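Local coordinates for cell wall surface anchor family protein (Streptococcus pneumoniae, PDB 4OQ1), which serves as an ancillary pilin and probably attaches the pilus fibre to the bacterial cell wall, at residues Thr29-Leu34 and Gln97-His102; His50-Trp55 and Tyr108-Ile113; Pro122-Phe127 and Lys142-Met147. The protein carries 3 engineered substitutions. One frame throughout, in Å; residues are numbered along the deposited sequence.

From the N terminus, residues 29-34 lay down a strand of the N-terminal sheet. The chain returns to them at 97-102, which closes interaction 1 over a loop of 62 residues. Residues 50-55 leave from inside that loop and find their partner at 108-113, beyond it. Interactions 1 and 2 therefore cross, and I113 packs on L32, L34 and I98. Interaction 3 follows in series. It closes a short loop between strand 120-129 and the segment 142-147 that leads to the next domain. V110 and Y108 bond through their backbones to F125 and F127. The rings of F125 and F127 meet L32 and L30, so strand 120-129 reaches the core of interactions 1 and 2, while interaction 3 itself is at the surface.

Interaction 1 (Thr29-Leu34 and Gln97-His102); sequences TLVLQL and QIEVSH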
# COMPACT_ATOMS: atom_id res chain seq x y z
N THR A 29 -36.96 17.58 9.26
CA THR A 29 -35.57 17.25 9.01
C THR A 29 -35.20 15.84 9.55
O THR A 29 -35.53 15.46 10.68
CB THR A 29 -34.63 18.27 9.67
OG1 THR A 29 -34.91 19.58 9.17
CG2 THR A 29 -33.20 17.91 9.37
N LEU A 30 -34.50 15.09 8.69
CA LEU A 30 -33.94 13.78 9.05
C LEU A 30 -32.40 13.88 9.16
O LEU A 30 -31.72 14.40 8.32
CB LEU A 30 -34.32 12.72 7.98
CG LEU A 30 -33.67 11.33 8.15
CD1 LEU A 30 -34.10 10.55 9.33
CD2 LEU A 30 -33.87 10.55 6.82
N VAL A 31 -31.90 13.40 10.28
CA VAL A 31 -30.43 13.31 10.55
C VAL A 31 -30.01 11.79 10.36
O VAL A 31 -30.69 10.88 10.90
CB VAL A 31 -30.16 13.82 12.02
CG1 VAL A 31 -28.84 13.34 12.58
CG2 VAL A 31 -30.19 15.34 12.10
N LEU A 32 -29.02 11.55 9.49
CA LEU A 32 -28.45 10.22 9.24
C LEU A 32 -27.01 10.19 9.76
O LEU A 32 -26.17 10.98 9.40
CB LEU A 32 -28.47 9.90 7.74
CG LEU A 32 -29.88 9.76 7.15
CD1 LEU A 32 -29.92 9.69 5.67
CD2 LEU A 32 -30.56 8.53 7.73
N GLN A 33 -26.72 9.25 10.64
CA GLN A 33 -25.37 9.04 11.09
C GLN A 33 -24.89 7.75 10.39
O GLN A 33 -25.65 6.79 10.23
CB GLN A 33 -25.39 8.96 12.62
CG GLN A 33 -25.67 10.29 13.29
CD GLN A 33 -26.14 10.20 14.74
OE1 GLN A 33 -26.25 9.12 15.32
NE2 GLN A 33 -26.37 11.35 15.35
N LEU A 34 -23.65 7.74 9.92
CA LEU A 34 -23.13 6.64 9.13
C LEU A 34 -21.92 5.96 9.78
O LEU A 34 -21.18 6.60 10.58
CB LEU A 34 -22.69 7.13 7.78
CG LEU A 34 -23.66 7.96 6.97
CD1 LEU A 34 -23.01 8.27 5.66
CD2 LEU A 34 -25.03 7.28 6.76
N GLN A 97 -22.46 14.20 10.86
CA GLN A 97 -23.79 13.65 10.39
C GLN A 97 -24.40 14.39 9.19
O GLN A 97 -23.99 15.50 8.79
CB GLN A 97 -24.74 13.59 11.60
CG GLN A 97 -25.27 14.92 12.10
CD GLN A 97 -25.86 14.88 13.52
OE1 GLN A 97 -25.69 13.93 14.27
NE2 GLN A 97 -26.54 15.97 13.90
N ILE A 98 -25.38 13.75 8.55
CA ILE A 98 -26.05 14.26 7.37
C ILE A 98 -27.34 14.81 7.89
O ILE A 98 -27.92 14.28 8.87
CB ILE A 98 -26.40 13.15 6.31
CG1 ILE A 98 -25.18 12.65 5.60
CG2 ILE A 98 -27.38 13.60 5.25
CD1 ILE A 98 -25.30 11.19 5.26
N GLU A 99 -27.77 15.90 7.27
CA GLU A 99 -29.18 16.40 7.37
C GLU A 99 -29.88 16.34 6.03
O GLU A 99 -29.30 16.67 4.99
CB GLU A 99 -29.33 17.83 7.89
CG GLU A 99 -29.11 17.98 9.38
CD GLU A 99 -29.10 19.45 9.80
OE1 GLU A 99 -29.28 20.37 8.94
OE2 GLU A 99 -28.89 19.69 10.99
N VAL A 100 -31.12 15.86 6.07
CA VAL A 100 -31.97 15.75 4.89
C VAL A 100 -33.13 16.68 5.19
O VAL A 100 -33.74 16.55 6.25
CB VAL A 100 -32.46 14.30 4.60
CG1 VAL A 100 -33.10 14.29 3.26
CG2 VAL A 100 -31.23 13.36 4.68
N SER A 101 -33.37 17.58 4.24
CA SER A 101 -34.20 18.79 4.49
C SER A 101 -35.57 18.80 3.85
O SER A 101 -35.71 18.30 2.73
CB SER A 101 -33.44 20.06 4.03
OG SER A 101 -32.43 20.34 5.00
N HIS A 102 -36.54 19.40 4.55
CA HIS A 102 -37.89 19.77 3.96
C HIS A 102 -38.71 18.57 3.55
O HIS A 102 -39.22 18.41 2.41
CB HIS A 102 -37.79 20.79 2.82
CG HIS A 102 -36.98 22.02 3.17
ND1 HIS A 102 -37.32 22.86 4.22
CD2 HIS A 102 -35.85 22.54 2.62
CE1 HIS A 102 -36.41 23.82 4.32
NE2 HIS A 102 -35.50 23.63 3.37
O HOH W 1 -36.26 20.66 6.93
O HOH W 2 -32.60 21.04 7.63
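The side-chain amides of Q33 and Q97 lie side by side, point the same way and are turned 22° from each other. Q33 NE2 donates to Q97 OE1 at 2.9 Å, in a fairly straight bond (163°). OE1 lies near the plane of the Q33 amide, while NE2 is tilted from the Q97 carbonyl plane. One face of the Q97 amide rests on V31, whose CG1 stands over Q97 CD at 3.5 Å. Q97 CG sits between the backbone N and the carbonyl carbon (chi1 73°), and the extended chain beyond it brings the amide over V31. V31 CG2 also meets E99 CG at 3.9 Å, on the same face of the sheet.

The backbones run antiparallel. L30 and V100 form one hydrogen-bonded pair, with V100 N to L30 O at 2.7 Å, and L32 and I98 form the next. V31 and E99 are the non-hydrogen-bonded pair between them. On the opposite face L32 CD1 touches V100 CG2 at 4.0 Å. At the end of that face L34 CD1 meets I98 CD1 at 3.7 Å. F125 and F127 of strand 120-129 pack on L32 and L30, and I139 of the parallel strand 137-140 touches both leucines.

T29 OG1 is hydrogen-bonded to E135 and receives two waters, one bound to H102 N and the other to S101 OG. L30, L32, I98 and V100 thus turn to the core. The other face is mostly polar, with V31 covered by the Q97 amide and the E99 chain, and there the Q33-Q97 bond ties the strand ends together.

Interaction 2 (His50-Trp55 and Tyr108-Ile113); sequences HRLQVW and YYVRSI
W55 and Y109 lie side by side and point the same way, with their ring planes at 45°. W55 CE3 comes to 3.8 Å from Y109 CD2. The Y109 carbonyl oxygen sits at the edge of the indole, near its plane, and accepts from W55 N at 3.0 Å. R111 crosses the indole obliquely with its methylenes: CB is 4.0 Å from W55 CZ3, and CD approaches CH2. Its guanidinium is turned almost perpendicular to the indole (88°). R111 NH1 reaches the edge of the Y109 ring and donates to Y109 OH at 2.8 Å. NH2 bonds to H74 O, and K86 adds a cation-pi contact to W55.

V54 works between two neighbours. Its CG2 meets Y108 CD1 at 3.7 Å and its CG1 meets V110 CG2. The end of L52 comes nearer the other segment, where its CD1 touches S112 O at 3.5 Å and also V110 CG1.

W55 and Y109 form an antiparallel hydrogen-bonded pair in the middle of the N-terminal sheet. Past V110 the chain turns a corner at R111, and water takes over. One water joins R111 N to Q53 O, a second joins S112 O to Q53 N, and a third joins I113 O to R51 O, donating at 2.7 Å to I113 O. Three waters thus take the place of direct backbone bonds for these six groups as the strands part.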
# COMPACT_ATOMS: atom_id res chain seq x y z
N HIS A 50 -26.00 16.87 -3.13
CA HIS A 50 -26.50 15.50 -3.10
C HIS A 50 -27.98 15.46 -2.75
O HIS A 50 -28.48 16.27 -1.96
CB HIS A 50 -25.66 14.64 -2.15
CG HIS A 50 -24.21 14.61 -2.53
ND1 HIS A 50 -23.77 14.00 -3.69
CD2 HIS A 50 -23.13 15.22 -2.00
CE1 HIS A 50 -22.47 14.16 -3.82
NE2 HIS A 50 -22.05 14.90 -2.80
N ARG A 51 -28.68 14.46 -3.30
CA ARG A 51 -30.07 14.25 -2.92
C ARG A 51 -30.31 12.85 -2.34
O ARG A 51 -29.71 11.89 -2.78
CB ARG A 51 -31.00 14.49 -4.11
CG ARG A 51 -30.83 15.86 -4.79
CD ARG A 51 -31.96 16.17 -5.76
NE ARG A 51 -33.26 16.36 -5.08
CZ ARG A 51 -33.72 17.49 -4.54
NH1 ARG A 51 -33.02 18.61 -4.61
NH2 ARG A 51 -34.91 17.52 -3.94
N LEU A 52 -31.22 12.75 -1.38
CA LEU A 52 -31.65 11.41 -0.90
C LEU A 52 -32.85 10.91 -1.68
O LEU A 52 -33.90 11.52 -1.68
CB LEU A 52 -31.94 11.49 0.56
CG LEU A 52 -32.24 10.11 1.15
CD1 LEU A 52 -30.97 9.22 1.36
CD2 LEU A 52 -33.01 10.30 2.42
N GLN A 53 -32.69 9.85 -2.46
CA GLN A 53 -33.77 9.25 -3.18
C GLN A 53 -34.64 8.42 -2.23
O GLN A 53 -34.08 7.61 -1.42
CB GLN A 53 -33.24 8.29 -4.25
CG GLN A 53 -32.36 8.97 -5.30
CD GLN A 53 -33.10 10.06 -6.05
OE1 GLN A 53 -34.27 9.95 -6.41
NE2 GLN A 53 -32.42 11.15 -6.23
N VAL A 54 -35.95 8.61 -2.30
CA VAL A 54 -36.90 7.85 -1.50
C VAL A 54 -38.14 7.38 -2.29
O VAL A 54 -38.47 7.89 -3.38
CB VAL A 54 -37.35 8.63 -0.24
CG1 VAL A 54 -36.20 9.14 0.56
CG2 VAL A 54 -38.32 9.77 -0.59
N TRP A 55 -38.85 6.43 -1.72
CA TRP A 55 -40.17 6.12 -2.15
C TRP A 55 -41.09 6.40 -1.04
O TRP A 55 -40.89 5.87 0.06
CB TRP A 55 -40.26 4.64 -2.47
CG TRP A 55 -39.50 4.19 -3.69
CD1 TRP A 55 -40.03 3.97 -4.95
CD2 TRP A 55 -38.12 3.94 -3.80
NE1 TRP A 55 -39.07 3.58 -5.82
CE2 TRP A 55 -37.87 3.58 -5.18
CE3 TRP A 55 -37.06 4.04 -2.93
CZ2 TRP A 55 -36.63 3.23 -5.62
CZ3 TRP A 55 -35.79 3.71 -3.36
CH2 TRP A 55 -35.59 3.31 -4.71
N TYR A 108 -41.54 6.54 4.46
CA TYR A 108 -40.59 6.64 3.37
C TYR A 108 -39.63 5.44 3.39
O TYR A 108 -39.27 4.98 4.43
CB TYR A 108 -39.85 7.89 3.53
CG TYR A 108 -40.66 9.12 3.31
CD1 TYR A 108 -40.92 9.61 2.06
CD2 TYR A 108 -41.01 9.92 4.43
CE1 TYR A 108 -41.64 10.79 1.87
CE2 TYR A 108 -41.69 11.12 4.28
CZ TYR A 108 -42.02 11.55 3.01
OH TYR A 108 -42.69 12.73 2.87
N TYR A 109 -39.33 4.87 2.21
CA TYR A 109 -38.38 3.80 2.11
C TYR A 109 -37.13 4.34 1.43
O TYR A 109 -37.22 5.08 0.42
CB TYR A 109 -38.99 2.70 1.17
CG TYR A 109 -38.10 1.60 0.80
CD1 TYR A 109 -37.51 0.78 1.77
CD2 TYR A 109 -37.96 1.22 -0.52
CE1 TYR A 109 -36.67 -0.30 1.40
CE2 TYR A 109 -37.12 0.20 -0.90
CZ TYR A 109 -36.51 -0.62 0.05
OH TYR A 109 -35.75 -1.73 -0.27
N VAL A 110 -35.97 3.95 1.95
CA VAL A 110 -34.62 4.35 1.40
C VAL A 110 -33.86 3.06 1.06
O VAL A 110 -33.97 2.06 1.77
CB VAL A 110 -33.82 5.13 2.43
CG1 VAL A 110 -32.40 5.49 1.97
CG2 VAL A 110 -34.60 6.36 2.84
N ARG A 111 -33.20 3.08 -0.09
CA ARG A 111 -32.30 2.04 -0.51
C ARG A 111 -30.82 2.40 -0.55
O ARG A 111 -29.95 1.52 -0.48
CB ARG A 111 -32.71 1.62 -1.90
CG ARG A 111 -33.67 0.44 -1.86
CD ARG A 111 -34.01 -0.14 -3.23
NE ARG A 111 -33.12 -1.23 -3.60
CZ ARG A 111 -33.28 -2.49 -3.22
NH1 ARG A 111 -34.30 -2.81 -2.42
NH2 ARG A 111 -32.46 -3.43 -3.66
N SER A 112 -30.52 3.68 -0.71
CA SER A 112 -29.18 4.21 -0.76
C SER A 112 -29.09 5.59 -0.12
O SER A 112 -29.93 6.43 -0.41
CB SER A 112 -28.86 4.45 -2.28
OG SER A 112 -27.52 4.85 -2.47
N ILE A 113 -28.09 5.82 0.73
CA ILE A 113 -27.81 7.15 1.27
C ILE A 113 -26.86 7.91 0.32
O ILE A 113 -27.07 9.09 0.12
CB ILE A 113 -27.25 7.06 2.62
CG1 ILE A 113 -28.33 6.45 3.50
CG2 ILE A 113 -26.83 8.44 3.16
CD1 ILE A 113 -27.99 6.24 4.94
O HOH W 3 -27.84 10.12 -2.27
O HOH W 4 -32.75 5.33 -1.92
O HOH W 5 -30.21 8.26 -2.31

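Interaction 3 (Pro122-Phe127 and Lys142-Met147); sequences PAEFLF and KKTDTM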
# COMPACT_ATOMS: atom_id res chain seq x y z
N PRO A 122 -24.97 2.11 0.55
CA PRO A 122 -26.27 1.47 0.51
C PRO A 122 -26.80 1.22 1.88
O PRO A 122 -26.07 0.85 2.78
CB PRO A 122 -26.01 0.19 -0.26
CG PRO A 122 -24.57 -0.04 -0.13
CD PRO A 122 -23.89 1.24 0.07
N ALA A 123 -28.11 1.36 2.01
CA ALA A 123 -28.80 1.28 3.25
C ALA A 123 -30.33 1.16 3.01
O ALA A 123 -30.94 2.02 2.43
CB ALA A 123 -28.48 2.50 4.08
N GLU A 124 -30.93 0.13 3.54
CA GLU A 124 -32.30 -0.13 3.38
C GLU A 124 -33.05 0.02 4.65
O GLU A 124 -32.85 -0.82 5.56
CB GLU A 124 -32.48 -1.50 2.88
CG GLU A 124 -31.85 -1.60 1.45
CD GLU A 124 -31.88 -3.04 0.87
OE1 GLU A 124 -32.50 -3.93 1.46
OE2 GLU A 124 -31.27 -3.22 -0.21
N PHE A 125 -33.89 1.05 4.70
CA PHE A 125 -34.67 1.26 5.91
C PHE A 125 -35.93 2.06 5.61
O PHE A 125 -36.08 2.68 4.51
CB PHE A 125 -33.84 1.95 6.99
CG PHE A 125 -33.25 3.27 6.57
CD1 PHE A 125 -32.09 3.37 5.81
CD2 PHE A 125 -33.88 4.44 6.92
CE1 PHE A 125 -31.63 4.60 5.41
CE2 PHE A 125 -33.40 5.66 6.55
CZ PHE A 125 -32.25 5.75 5.83
N LEU A 126 -36.76 2.19 6.63
CA LEU A 126 -37.90 3.06 6.51
C LEU A 126 -37.71 4.12 7.55
O LEU A 126 -37.09 3.88 8.57
CB LEU A 126 -39.20 2.33 6.90
CG LEU A 126 -39.76 1.14 6.16
CD1 LEU A 126 -41.15 0.82 6.64
CD2 LEU A 126 -39.79 1.47 4.71
N PHE A 127 -38.24 5.27 7.25
CA PHE A 127 -38.47 6.27 8.28
C PHE A 127 -39.88 6.91 8.19
O PHE A 127 -40.42 7.09 7.12
CB PHE A 127 -37.33 7.31 8.28
CG PHE A 127 -37.24 8.21 7.09
CD1 PHE A 127 -37.91 9.44 7.07
CD2 PHE A 127 -36.57 7.79 5.96
CE1 PHE A 127 -37.79 10.32 6.01
CE2 PHE A 127 -36.49 8.63 4.84
CZ PHE A 127 -37.12 9.87 4.85
N LYS A 142 -27.48 1.44 8.87
CA LYS A 142 -26.57 0.35 8.78
C LYS A 142 -26.25 0.25 7.33
O LYS A 142 -27.12 0.37 6.50
CB LYS A 142 -27.20 -0.96 9.24
CG LYS A 142 -26.33 -2.17 8.94
CD LYS A 142 -26.72 -3.27 9.91
CE LYS A 142 -25.60 -4.31 10.03
NZ LYS A 142 -25.55 -5.00 8.75
N LYS A 143 -24.97 0.09 7.05
CA LYS A 143 -24.54 -0.08 5.64
C LYS A 143 -24.89 -1.50 5.20
O LYS A 143 -24.65 -2.47 5.88
CB LYS A 143 -23.02 0.23 5.49
CG LYS A 143 -22.56 0.32 4.03
CD LYS A 143 -21.02 0.42 3.95
CE LYS A 143 -20.63 0.58 2.48
NZ LYS A 143 -19.22 1.01 2.37
N THR A 144 -25.40 -1.59 4.00
CA THR A 144 -25.70 -2.83 3.36
C THR A 144 -24.74 -3.16 2.15
O THR A 144 -23.94 -2.37 1.77
CB THR A 144 -27.19 -2.85 2.93
OG1 THR A 144 -27.49 -4.09 2.36
CG2 THR A 144 -27.43 -1.85 1.96
N ASP A 145 -24.87 -4.34 1.60
CA ASP A 145 -24.12 -4.76 0.42
C ASP A 145 -22.64 -4.80 0.67
O ASP A 145 -21.89 -4.23 -0.07
CB ASP A 145 -24.37 -3.78 -0.71
CG ASP A 145 -25.69 -4.04 -1.46
OD1 ASP A 145 -26.48 -4.93 -1.07
OD2 ASP A 145 -25.92 -3.35 -2.46
N THR A 146 -22.23 -5.47 1.75
CA THR A 146 -20.87 -5.38 2.28
C THR A 146 -19.80 -6.35 1.74
O THR A 146 -18.62 -6.21 2.08
CB THR A 146 -20.86 -5.48 3.82
OG1 THR A 146 -21.72 -6.55 4.23
CG2 THR A 146 -21.35 -4.18 4.43
N MET A 147 -20.17 -7.32 0.91
CA MET A 147 -19.19 -8.28 0.40
C MET A 147 -18.16 -7.54 -0.45
O MET A 147 -18.52 -6.62 -1.19
CB MET A 147 -19.88 -9.37 -0.43
CG MET A 147 -20.48 -10.49 0.40
SD MET A 147 -19.30 -11.22 1.55
CE MET A 147 -18.37 -12.28 0.44
O HOH W 6 -29.57 -0.39 6.29
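T144 N donates to P122 O at 2.8 Å in a nearly straight bond (172°), with the nitrogen well above the carbonyl plane; the CA of K143 also approaches this oxygen. T144 brings its methyl over the same peptide. With OG1 anti to the backbone N (chi1 -178°), CG2 takes the crowded position between N and the carbonyl carbon. CG2 then stands over the face of the P122-A123 peptide, 3.1 Å from P122 C and 3.3 Å from A123 N. It is also tight against the proline ring, at 3.3 Å from P122 CB. P122 CG lies 3.1 Å from T144 O and meets D145 CB at 3.8 Å.

The contact joins the sheet of the N-terminal domain to the linker that leads into strand 150-157. That strand belongs to a domain of the prealbumin-like family, consistent with a CnaB, or IgG-rev, fold. The linker has no regular structure here, and D145 takes a left-handed backbone conformation.

K143 sends its extended chain across the proline, with CE near P122 CD, while K143 N bonds to E35. A123 CB packs against K142 O. A water donates to K142 O at 2.6 Å and accepts weakly from E124 N. The E124 carboxylate turns to H74, which bonds OE1. E124 OE2 is 5.2 Å from D145 OD1, close enough that the two negative charges may repel mildly; a long, weak ion pair with R111 may offset this.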